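Local coordinates for DyP (Bjerkandera adusta, PDB 3VXJ), which is a heme b enzyme of the dye-decolorizing peroxidase family that probably uses peroxide to oxidise dyes and phenolic compounds, at residues A[295-300]-A[315-320]; A[306-311]-A[392-397]; A[377-380]-A[386-389]. All coordinates share one frame; numbering follows the deposited sequence.

Overall arrangement
Following the chain, contact 1 closes first: the loop 295-300 is met by 315-320 after an excursion that includes helix 308-312. Contact 2 opens inside that excursion, at 306-311, and closes far later at 392-397, so contacts 1 and 2 cross. Contact 3, between 377-380 and 386-389, lies wholly within the long span of contact 2 and follows contact 1 in series. The three are joined by side chains of one helix: Arg310 reaches Asp317 and the Thr296 carbonyl in contact 1, while Lys311 reaches the Phe380 and Gly389 carbonyls in contact 3. Together they tie three loop regions to the proximal heme helix.

Contact 1: A[295-300]-A[315-320]; sequences DTLTDE and RQDLGG. With 3DM (2,6-dimethoxyphenol), chain D; HEM (protoporphyrin IX containing Fe), chain B; 3DM (2,6-dimethoxyphenol), chain E.
Leu297 lays its branched end against the 3-10 turn 316-318. Its CG stands anti to the carbonyl carbon (chi1 -62°), which brings CD2 to 3.5 Å from Asp317 OD1, while the same methyl lies 3.6 Å from Gln316 O. Gln316 CB points toward the leucine's loop, and CG sits 4.0 Å from Leu297 CD2. The contact is small, about 130 Å², and rests mainly on one leucine methyl set against a backbone oxygen and the Asp317 carboxylate. Asp317 has its charge answered by two cations: OD2 pairs with Arg310 and OD1 with Lys384, which also bonds to the Leu297 carbonyl. This second link ties the loop and the turn together through a shared lysine.

Just before the turn, Arg315 runs out extended to the heme. Its NH2 donates to O1D of a heme propionate at 2.9 Å, nearly straight at 171°, with the oxygen at the edge of the guanidinium and in its plane. NH2 also bonds to Asn289 and NH1 to the Phe291 carbonyl, so the group is fixed in rotation. The aliphatic part flanks a bound 2,6-dimethoxyphenol, Arg315 CG being 3.7 Å from its C1, while Leu318 CD1 comes within 3.8 Å of its methoxy carbon C7. A leucine in place of Arg315 would probably leave the propionate without this partner and the Asn289 and Phe291 oxygens without their donor. Thr298 CG2 lies 3.4 Å from O2 of a second dimethoxyphenol, so loop and turn each border a phenol site, the turn's lying against the arginine that holds the heme propionate of this DyP-type peroxidase.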
loop_
_atom_site.group_PDB
_atom_site.type_symbol
_atom_site.label_atom_id
_atom_site.label_comp_id
_atom_site.label_asym_id
_atom_site.label_seq_id
_atom_site.Cartn_x
_atom_site.Cartn_y
_atom_site.Cartn_z
ATOM N N ASP A 295 -25.582 -0.648 5.346
ATOM C CA ASP A 295 -26.688 0.147 4.814
ATOM C C ASP A 295 -26.798 0.118 3.280
ATOM O O ASP A 295 -27.596 0.863 2.704
ATOM C CB ASP A 295 -26.569 1.599 5.301
ATOM C CG ASP A 295 -25.338 2.324 4.742
ATOM O OD1 ASP A 295 -24.548 1.700 4.005
ATOM O OD2 ASP A 295 -25.172 3.530 5.046
ATOM N N THR A 296 -25.973 -0.700 2.626
ATOM C CA THR A 296 -25.920 -0.731 1.167
ATOM C C THR A 296 -25.442 -2.098 0.646
ATOM O O THR A 296 -24.742 -2.196 -0.367
ATOM C CB THR A 296 -25.080 0.475 0.599
ATOM O OG1 THR A 296 -25.231 0.569 -0.825
ATOM C CG2 THR A 296 -23.598 0.379 0.978
ATOM N N LEU A 297 -25.821 -3.161 1.350
ATOM C CA LEU A 297 -25.399 -4.501 0.945
ATOM C C LEU A 297 -26.057 -4.967 -0.352
ATOM O O LEU A 297 -25.468 -5.752 -1.088
ATOM C CB LEU A 297 -25.668 -5.532 2.051
ATOM C CG LEU A 297 -24.960 -5.360 3.394
ATOM C CD1 LEU A 297 -25.586 -6.267 4.442
ATOM C CD2 LEU A 297 -23.459 -5.646 3.271
ATOM N N THR A 298 -27.272 -4.498 -0.628
ATOM C CA THR A 298 -28.034 -5.028 -1.753
ATOM C C THR A 298 -28.482 -3.948 -2.743
ATOM O O THR A 298 -29.433 -4.142 -3.494
ATOM C CB THR A 298 -29.223 -5.916 -1.281
ATOM O OG1 THR A 298 -30.037 -5.195 -0.357
ATOM C CG2 THR A 298 -28.717 -7.189 -0.603
ATOM N N ASP A 299 -27.774 -2.823 -2.745
ATOM C CA ASP A 299 -27.991 -1.770 -3.733
ATOM C C ASP A 299 -26.716 -0.944 -3.835
ATOM O O ASP A 299 -25.845 -1.052 -2.970
ATOM C CB ASP A 299 -29.181 -0.891 -3.336
ATOM C CG ASP A 299 -29.755 -0.155 -4.516
ATOM O OD1 ASP A 299 -30.531 -0.773 -5.271
ATOM O OD2 ASP A 299 -29.434 1.035 -4.694
ATOM N N GLU A 300 -26.609 -0.123 -4.883
ATOM C CA GLU A 300 -25.385 0.653 -5.124
ATOM C C GLU A 300 -25.567 2.160 -5.013
ATOM O O GLU A 300 -24.639 2.911 -5.312
ATOM C CB GLU A 300 -24.769 0.294 -6.481
ATOM C CG GLU A 300 -24.488 -1.182 -6.595
ATOM C CD GLU A 300 -23.694 -1.535 -7.825
ATOM O OE1 GLU A 300 -22.476 -1.264 -7.826
ATOM O OE2 GLU A 300 -24.282 -2.120 -8.776
ATOM N N ARG A 315 -15.590 -5.292 4.314
ATOM C CA ARG A 315 -16.375 -5.059 5.537
ATOM C C ARG A 315 -17.578 -6.019 5.584
ATOM O O ARG A 315 -17.380 -7.234 5.452
ATOM C CB ARG A 315 -16.730 -3.565 5.705
ATOM C CG ARG A 315 -15.493 -2.687 5.676
ATOM C CD ARG A 315 -15.770 -1.216 5.962
ATOM N NE ARG A 315 -14.548 -0.445 5.711
ATOM C CZ ARG A 315 -14.081 0.561 6.447
ATOM N NH1 ARG A 315 -14.733 0.991 7.520
ATOM N NH2 ARG A 315 -12.939 1.130 6.102
ATOM N N GLN A 316 -18.801 -5.514 5.768
ATOM C CA GLN A 316 -19.968 -6.390 5.939
ATOM C C GLN A 316 -20.371 -7.164 4.682
ATOM O O GLN A 316 -21.191 -8.077 4.763
ATOM C CB GLN A 316 -21.166 -5.609 6.513
ATOM C CG GLN A 316 -22.356 -6.464 6.986
ATOM C CD GLN A 316 -22.037 -7.347 8.186
ATOM O OE1 GLN A 316 -21.115 -7.068 8.955
ATOM N NE2 GLN A 316 -22.812 -8.411 8.351
ATOM N N ASP A 317 -19.789 -6.846 3.524
ATOM C CA ASP A 317 -20.006 -7.714 2.353
ATOM C C ASP A 317 -19.545 -9.155 2.632
ATOM O O ASP A 317 -20.017 -10.095 1.987
ATOM C CB ASP A 317 -19.284 -7.196 1.102
ATOM C CG ASP A 317 -19.922 -5.951 0.504
ATOM O OD1 ASP A 317 -21.132 -5.695 0.687
ATOM O OD2 ASP A 317 -19.171 -5.237 -0.196
ATOM N N LEU A 318 -18.636 -9.327 3.593
ATOM C CA LEU A 318 -18.175 -10.672 3.974
ATOM C C LEU A 318 -19.117 -11.380 4.951
ATOM O O LEU A 318 -18.958 -12.581 5.196
ATOM C CB LEU A 318 -16.752 -10.629 4.543
ATOM C CG LEU A 318 -15.650 -10.161 3.597
ATOM C CD1 LEU A 318 -14.309 -10.230 4.305
ATOM C CD2 LEU A 318 -15.622 -10.989 2.317
ATOM N N GLY A 319 -20.082 -10.643 5.500
ATOM C CA GLY A 319 -21.066 -11.210 6.425
ATOM C C GLY A 319 -20.806 -10.908 7.889
ATOM O O GLY A 319 -21.627 -11.235 8.752
ATOM N N GLY A 320 -19.665 -10.295 8.173
ATOM C CA GLY A 320 -19.273 -9.939 9.532
ATOM C C GLY A 320 -17.778 -9.684 9.575
ATOM O O GLY A 320 -17.113 -9.735 8.530
HETATM O O1 3DM D . -13.028 -3.806 8.428
HETATM C C1 3DM D . -14.234 -4.428 8.669
HETATM C C2 3DM D . -14.446 -5.766 8.317
HETATM O O2 3DM D . -13.427 -6.460 7.715
HETATM C C7 3DM D . -13.762 -7.675 7.026
HETATM C C3 3DM D . -15.689 -6.352 8.595
HETATM C C4 3DM D . -16.711 -5.605 9.187
HETATM C C5 3DM D . -16.496 -4.277 9.542
HETATM C C6 3DM D . -15.258 -3.691 9.276
HETATM O O3 3DM D . -14.988 -2.389 9.594
HETATM C C8 3DM D . -16.116 -1.536 9.922
HETATM C CHA HEM B . -7.423 2.455 0.505
HETATM C CHB HEM B . -5.438 4.740 -3.264
HETATM C CHC HEM B . -3.410 0.610 -4.756
HETATM C CHD HEM B . -5.354 -1.692 -0.975
HETATM C C1A HEM B . -7.092 3.424 -0.402
HETATM C C2A HEM B . -7.557 4.792 -0.374
HETATM C C3A HEM B . -7.010 5.420 -1.431
HETATM C C4A HEM B . -6.168 4.475 -2.127
HETATM C CMA HEM B . -7.193 6.893 -1.842
HETATM C CAA HEM B . -8.559 5.361 0.655
HETATM C CBA HEM B . -7.934 5.920 1.935
HETATM C CGA HEM B . -7.408 4.861 2.876
HETATM O O1A HEM B . -8.198 4.122 3.502
HETATM O O2A HEM B . -6.157 4.779 3.025
HETATM C C1B HEM B . -4.701 3.828 -3.994
HETATM C C2B HEM B . -3.945 4.118 -5.193
HETATM C C3B HEM B . -3.376 2.970 -5.606
HETATM C C4B HEM B . -3.754 1.937 -4.665
HETATM C CMB HEM B . -3.864 5.516 -5.846
HETATM C CAB HEM B . -2.454 2.735 -6.821
HETATM C CBB HEM B . -1.733 3.717 -7.366
HETATM C C1C HEM B . -3.800 -0.377 -3.887
HETATM C C2C HEM B . -3.490 -1.788 -4.014
HETATM C C3C HEM B . -4.043 -2.431 -2.973
HETATM C C4C HEM B . -4.709 -1.436 -2.159
HETATM C CMC HEM B . -2.653 -2.390 -5.158
HETATM C CAC HEM B . -4.003 -3.942 -2.624
HETATM C CBC HEM B . -4.061 -4.887 -3.573
HETATM C C1D HEM B . -6.023 -0.773 -0.209
HETATM C C2D HEM B . -6.593 -1.073 1.081
HETATM C C3D HEM B . -7.241 0.199 1.530
HETATM C C4D HEM B . -6.997 1.155 0.480
HETATM C CMD HEM B . -6.592 -2.394 1.868
HETATM C CAD HEM B . -8.011 0.368 2.848
HETATM C CBD HEM B . -9.420 -0.174 2.626
HETATM C CGD HEM B . -10.248 -0.097 3.880
HETATM O O1D HEM B . -11.380 0.451 3.801
HETATM O O2D HEM B . -9.797 -0.576 4.945
HETATM N NA HEM B . -6.273 3.265 -1.491
HETATM N NB HEM B . -4.594 2.472 -3.710
HETATM N NC HEM B . -4.576 -0.210 -2.764
HETATM N ND HEM B . -6.250 0.565 -0.527
HETATM FE FE HEM B . -5.476 1.509 -2.169
HETATM O O1 3DM E . -28.616 -9.645 -3.102
HETATM C C1 3DM E . -29.602 -9.845 -4.021
HETATM C C2 3DM E . -30.831 -9.206 -3.859
HETATM O O2 3DM E . -30.989 -8.393 -2.771
HETATM C C7 3DM E . -32.315 -7.872 -2.558
HETATM C C3 3DM E . -31.845 -9.406 -4.805
HETATM C C4 3DM E . -31.625 -10.245 -5.901
HETATM C C5 3DM E . -30.392 -10.885 -6.055
HETATM C C6 3DM E . -29.377 -10.687 -5.111
HETATM O O3 3DM E . -28.147 -11.282 -5.223
HETATM C C8 3DM E . -28.092 -12.470 -6.040
HETATM O O HOH W 1 -3.907 1.990 -1.038
#

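Contact 2: A[306-311]-A[392-397]; sequences GAHVRK and PIIGQT. With HEM (protoporphyrin IX containing Fe), chain B.
His308 points its CB toward the loop 392-397, where it lies 4.1 Å from Ile393 CG1. CG is anti to the backbone N (chi1 -178°), which swings the imidazole off the start of the helix and down to the heme. Midway, ND1 passes 4.0 Å from Ile393 CB, and it is hydrogen-bonded to Glu391, just before the second segment. Glu391 also takes the backbone N-H groups of Ile393 and Ile394, so the carboxylate that orients the ring is itself held by this loop. Such a histidine-carboxylate pair behind the iron is the proximal arrangement of heme peroxidases. CD2 lies over the porphyrin, 3.2 Å from heme NA. CE1 meets Ile394 CG1 at 3.4 Å, the carbon sitting at the ring edge in its plane. At the tip, NE2 binds the heme iron at 2.2 Å, and water 1 is a further ligand of the metal at 2.0 Å. Ile394 also reaches the porphyrin, its CG2 lying 3.7 Å from CAB of a vinyl group, while Val309 CG1 packs 3.6 Å from CAA on the propionate side. Just ahead of the Ala307 N-cap, Pro392 CD presses on the buried Gly306 O, which has no polar partner in the model.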
loop_
_atom_site.group_PDB
_atom_site.type_symbol
_atom_site.label_atom_id
_atom_site.label_comp_id
_atom_site.label_asym_id
_atom_site.label_seq_id
_atom_site.Cartn_x
_atom_site.Cartn_y
_atom_site.Cartn_z
ATOM N N GLY A 306 -18.108 -2.301 -6.534
ATOM C CA GLY A 306 -16.741 -2.435 -7.042
ATOM C C GLY A 306 -15.795 -1.261 -6.798
ATOM O O GLY A 306 -14.701 -1.239 -7.365
ATOM N N ALA A 307 -16.186 -0.306 -5.947
ATOM C CA ALA A 307 -15.312 0.802 -5.550
ATOM C C ALA A 307 -14.023 0.280 -4.891
ATOM O O ALA A 307 -14.041 -0.741 -4.194
ATOM C CB ALA A 307 -16.052 1.735 -4.612
ATOM N N HIS A 308 -12.921 1.007 -5.094
ATOM C CA HIS A 308 -11.615 0.587 -4.602
ATOM C C HIS A 308 -11.626 0.108 -3.158
ATOM O O HIS A 308 -11.193 -1.010 -2.884
ATOM C CB HIS A 308 -10.593 1.716 -4.787
ATOM C CG HIS A 308 -9.204 1.360 -4.346
ATOM N ND1 HIS A 308 -8.417 0.454 -5.028
ATOM C CD2 HIS A 308 -8.459 1.792 -3.299
ATOM C CE1 HIS A 308 -7.253 0.333 -4.415
ATOM N NE2 HIS A 308 -7.245 1.147 -3.368
ATOM N N VAL A 309 -12.087 0.948 -2.231
ATOM C CA VAL A 309 -11.970 0.585 -0.814
ATOM C C VAL A 309 -12.886 -0.572 -0.438
ATOM O O VAL A 309 -12.560 -1.355 0.462
ATOM C CB VAL A 309 -12.156 1.793 0.143
ATOM C CG1 VAL A 309 -11.079 2.848 -0.113
ATOM C CG2 VAL A 309 -13.542 2.394 0.040
ATOM N N ARG A 310 -14.010 -0.695 -1.138
ATOM C CA ARG A 310 -14.950 -1.790 -0.887
ATOM C C ARG A 310 -14.423 -3.133 -1.399
ATOM O O ARG A 310 -14.636 -4.164 -0.771
ATOM C CB ARG A 310 -16.316 -1.473 -1.493
ATOM C CG ARG A 310 -17.405 -2.469 -1.140
ATOM C CD ARG A 310 -18.750 -1.875 -1.489
ATOM N NE ARG A 310 -19.838 -2.754 -1.067
ATOM C CZ ARG A 310 -21.131 -2.446 -1.140
ATOM N NH1 ARG A 310 -21.522 -1.288 -1.680
ATOM N NH2 ARG A 310 -22.037 -3.308 -0.689
ATOM N N LYS A 311 -13.711 -3.105 -2.519
ATOM C CA LYS A 311 -13.032 -4.290 -3.040
ATOM C C LYS A 311 -11.871 -4.744 -2.166
ATOM O O LYS A 311 -11.681 -5.936 -1.938
ATOM C CB LYS A 311 -12.533 -4.028 -4.451
ATOM C CG LYS A 311 -13.644 -4.007 -5.497
ATOM C CD LYS A 311 -14.077 -5.411 -5.928
ATOM C CE LYS A 311 -14.339 -5.466 -7.421
ATOM N NZ LYS A 311 -14.473 -6.870 -7.908
ATOM N N PRO A 392 -12.017 -0.279 -10.569
ATOM C CA PRO A 392 -11.523 0.655 -11.590
ATOM C C PRO A 392 -10.130 1.243 -11.364
ATOM O O PRO A 392 -9.510 1.665 -12.341
ATOM C CB PRO A 392 -12.576 1.773 -11.594
ATOM C CG PRO A 392 -13.217 1.689 -10.227
ATOM C CD PRO A 392 -13.251 0.212 -9.927
ATOM N N ILE A 393 -9.645 1.289 -10.121
ATOM C CA ILE A 393 -8.336 1.868 -9.850
ATOM C C ILE A 393 -7.207 0.868 -10.102
ATOM O O ILE A 393 -6.295 1.160 -10.884
ATOM C CB ILE A 393 -8.279 2.494 -8.437
ATOM C CG1 ILE A 393 -9.432 3.507 -8.244
ATOM C CG2 ILE A 393 -6.921 3.146 -8.159
ATOM C CD1 ILE A 393 -9.583 4.571 -9.353
ATOM N N ILE A 394 -7.257 -0.303 -9.463
ATOM C CA ILE A 394 -6.162 -1.279 -9.616
ATOM C C ILE A 394 -6.573 -2.672 -10.104
ATOM O O ILE A 394 -5.731 -3.546 -10.215
ATOM C CB ILE A 394 -5.195 -1.356 -8.375
ATOM C CG1 ILE A 394 -5.953 -1.440 -7.052
ATOM C CG2 ILE A 394 -4.220 -0.170 -8.377
ATOM C CD1 ILE A 394 -6.506 -2.820 -6.746
ATOM N N GLY A 395 -7.846 -2.886 -10.420
ATOM C CA GLY A 395 -8.259 -4.168 -11.002
ATOM C C GLY A 395 -7.612 -4.379 -12.362
ATOM O O GLY A 395 -7.530 -3.450 -13.172
ATOM N N GLN A 396 -7.154 -5.596 -12.643
ATOM C CA GLN A 396 -6.366 -5.806 -13.870
ATOM C C GLN A 396 -6.949 -6.696 -14.971
ATOM O O GLN A 396 -6.408 -6.762 -16.083
ATOM C CB GLN A 396 -4.921 -6.156 -13.533
ATOM C CG GLN A 396 -4.201 -4.945 -12.956
ATOM C CD GLN A 396 -2.713 -5.107 -12.923
ATOM O OE1 GLN A 396 -1.983 -4.303 -13.506
ATOM N NE2 GLN A 396 -2.241 -6.141 -12.241
ATOM N N THR A 397 -8.051 -7.358 -14.662
ATOM C CA THR A 397 -8.751 -8.234 -15.590
ATOM C C THR A 397 -9.317 -7.430 -16.757
ATOM O O THR A 397 -9.859 -6.336 -16.555
ATOM C CB THR A 397 -9.909 -8.883 -14.830
ATOM O OG1 THR A 397 -9.411 -9.478 -13.624
ATOM C CG2 THR A 397 -10.639 -9.918 -15.668
HETATM C CHA HEM B . -7.423 2.455 0.505
HETATM C CHB HEM B . -5.438 4.740 -3.264
HETATM C CHC HEM B . -3.410 0.610 -4.756
HETATM C CHD HEM B . -5.354 -1.692 -0.975
HETATM C C1A HEM B . -7.092 3.424 -0.402
HETATM C C2A HEM B . -7.557 4.792 -0.374
HETATM C C3A HEM B . -7.010 5.420 -1.431
HETATM C C4A HEM B . -6.168 4.475 -2.127
HETATM C CMA HEM B . -7.193 6.893 -1.842
HETATM C CAA HEM B . -8.559 5.361 0.655
HETATM C CBA HEM B . -7.934 5.920 1.935
HETATM C CGA HEM B . -7.408 4.861 2.876
HETATM O O1A HEM B . -8.198 4.122 3.502
HETATM O O2A HEM B . -6.157 4.779 3.025
HETATM C C1B HEM B . -4.701 3.828 -3.994
HETATM C C2B HEM B . -3.945 4.118 -5.193
HETATM C C3B HEM B . -3.376 2.970 -5.606
HETATM C C4B HEM B . -3.754 1.937 -4.665
HETATM C CMB HEM B . -3.864 5.516 -5.846
HETATM C CAB HEM B . -2.454 2.735 -6.821
HETATM C CBB HEM B . -1.733 3.717 -7.366
HETATM C C1C HEM B . -3.800 -0.377 -3.887
HETATM C C2C HEM B . -3.490 -1.788 -4.014
HETATM C C3C HEM B . -4.043 -2.431 -2.973
HETATM C C4C HEM B . -4.709 -1.436 -2.159
HETATM C CMC HEM B . -2.653 -2.390 -5.158
HETATM C CAC HEM B . -4.003 -3.942 -2.624
HETATM C CBC HEM B . -4.061 -4.887 -3.573
HETATM C C1D HEM B . -6.023 -0.773 -0.209
HETATM C C2D HEM B . -6.593 -1.073 1.081
HETATM C C3D HEM B . -7.241 0.199 1.530
HETATM C C4D HEM B . -6.997 1.155 0.480
HETATM C CMD HEM B . -6.592 -2.394 1.868
HETATM C CAD HEM B . -8.011 0.368 2.848
HETATM C CBD HEM B . -9.420 -0.174 2.626
HETATM C CGD HEM B . -10.248 -0.097 3.880
HETATM O O1D HEM B . -11.380 0.451 3.801
HETATM O O2D HEM B . -9.797 -0.576 4.945
HETATM N NA HEM B . -6.273 3.265 -1.491
HETATM N NB HEM B . -4.594 2.472 -3.710
HETATM N NC HEM B . -4.576 -0.210 -2.764
HETATM N ND HEM B . -6.250 0.565 -0.527
HETATM FE FE HEM B . -5.476 1.509 -2.169
HETATM O O HOH W 1 -3.907 1.990 -1.038
#

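Contact 3: A[377-380]-A[386-389]; sequences NANF and ITPG
Thr387 comes first in touching the turn 377-380. Its CG2 is anti to the backbone N, a placement that carries the methyl to 3.3 Å from Ala378 O; from there it also borders the Asn379 amide, whose OD1 lies 3.9 Å away. The two side chains meet at an oblique angle, methyl against amide oxygen.

Pro388 follows, directed at the turn. Its CD lies 3.3 Å from Ala378 O, while CB is the same 3.3 Å from Phe380 O, so both carbonyl oxygens lie on one side of the proline ring. Phe380 CB leaves the backbone away from this segment and its ring stacks on Trp374, so its backbone does the touching.

Gly389 ends the run with the one classical hydrogen bond across the contact: its N donates to Ala378 O at 2.9 Å and 162°, arriving in the carbonyl plane on a lone pair. In return, Ala378 CA makes a CH...O contact of 3.5 Å with Gly389 O, and the alanine CB rests 3.9 Å from Gly389 CA. The glycine's positive phi of 90° would jam a side chain against the carbonyl of Pro388. Lys311, from the helix that carries the heme-binding histidine, reaches in to bond with the carbonyls of both Phe380 and Gly389, satisfying oxygens from each segment.

The turn is held by bonds of its own. Asn377 OD1 accepts from Asn379 N, with the donor lying above the plane of the amide carbonyl, and Phe380 N bonds back to Asn377 O. This is an Asx turn superposed on a type I beta turn, here following helix 367-375.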
loop_
_atom_site.group_PDB
_atom_site.type_symbol
_atom_site.label_atom_id
_atom_site.label_comp_id
_atom_site.label_asym_id
_atom_site.label_seq_id
_atom_site.Cartn_x
_atom_site.Cartn_y
_atom_site.Cartn_z
ATOM N N ASN A 377 -11.754 -9.702 -9.616
ATOM C CA ASN A 377 -12.848 -10.654 -9.734
ATOM C C ASN A 377 -14.155 -9.916 -9.975
ATOM O O ASN A 377 -14.692 -9.287 -9.056
ATOM C CB ASN A 377 -12.894 -11.466 -8.443
ATOM C CG ASN A 377 -13.933 -12.569 -8.450
ATOM O OD1 ASN A 377 -14.814 -12.648 -9.313
ATOM N ND2 ASN A 377 -13.843 -13.431 -7.441
ATOM N N ALA A 378 -14.688 -10.009 -11.195
ATOM C CA ALA A 378 -15.925 -9.308 -11.529
ATOM C C ALA A 378 -17.095 -9.751 -10.666
ATOM O O ALA A 378 -18.053 -9.008 -10.482
ATOM C CB ALA A 378 -16.269 -9.491 -13.000
ATOM N N ASN A 379 -17.009 -10.968 -10.138
ATOM C CA ASN A 379 -18.098 -11.539 -9.364
ATOM C C ASN A 379 -17.952 -11.412 -7.864
ATOM O O ASN A 379 -18.672 -12.060 -7.098
ATOM C CB ASN A 379 -18.306 -12.976 -9.815
ATOM C CG ASN A 379 -18.809 -13.035 -11.240
ATOM O OD1 ASN A 379 -19.819 -12.413 -11.567
ATOM N ND2 ASN A 379 -18.079 -13.733 -12.113
ATOM N N PHE A 380 -17.026 -10.548 -7.456
ATOM C CA PHE A 380 -16.840 -10.206 -6.055
ATOM C C PHE A 380 -17.089 -8.715 -5.827
ATOM O O PHE A 380 -16.619 -7.902 -6.614
ATOM C CB PHE A 380 -15.444 -10.577 -5.551
ATOM C CG PHE A 380 -15.306 -10.352 -4.090
ATOM C CD1 PHE A 380 -15.646 -11.359 -3.192
ATOM C CD2 PHE A 380 -14.961 -9.099 -3.598
ATOM C CE1 PHE A 380 -15.616 -11.126 -1.837
ATOM C CE2 PHE A 380 -14.928 -8.865 -2.250
ATOM C CZ PHE A 380 -15.245 -9.883 -1.362
ATOM N N ILE A 386 -26.415 -6.992 -8.878
ATOM C CA ILE A 386 -25.760 -6.514 -10.101
ATOM C C ILE A 386 -24.301 -6.952 -10.014
ATOM O O ILE A 386 -23.676 -6.783 -8.972
ATOM C CB ILE A 386 -25.841 -4.954 -10.255
ATOM C CG1 ILE A 386 -27.305 -4.503 -10.330
ATOM C CG2 ILE A 386 -25.067 -4.481 -11.500
ATOM C CD1 ILE A 386 -27.497 -3.001 -10.427
ATOM N N THR A 387 -23.768 -7.523 -11.090
ATOM C CA THR A 387 -22.350 -7.884 -11.155
ATOM C C THR A 387 -21.474 -6.698 -10.762
ATOM O O THR A 387 -21.582 -5.631 -11.365
ATOM C CB THR A 387 -21.970 -8.325 -12.578
ATOM O OG1 THR A 387 -22.761 -9.462 -12.930
ATOM C CG2 THR A 387 -20.479 -8.693 -12.673
ATOM N N PRO A 388 -20.618 -6.866 -9.735
ATOM C CA PRO A 388 -19.772 -5.712 -9.355
ATOM C C PRO A 388 -18.791 -5.256 -10.442
ATOM O O PRO A 388 -18.636 -4.054 -10.676
ATOM C CB PRO A 388 -19.034 -6.217 -8.111
ATOM C CG PRO A 388 -19.970 -7.205 -7.515
ATOM C CD PRO A 388 -20.601 -7.918 -8.696
ATOM N N GLY A 389 -18.131 -6.200 -11.100
ATOM C CA GLY A 389 -17.147 -5.833 -12.110
ATOM C C GLY A 389 -15.747 -5.662 -11.549
ATOM O O GLY A 389 -15.461 -6.038 -10.408
#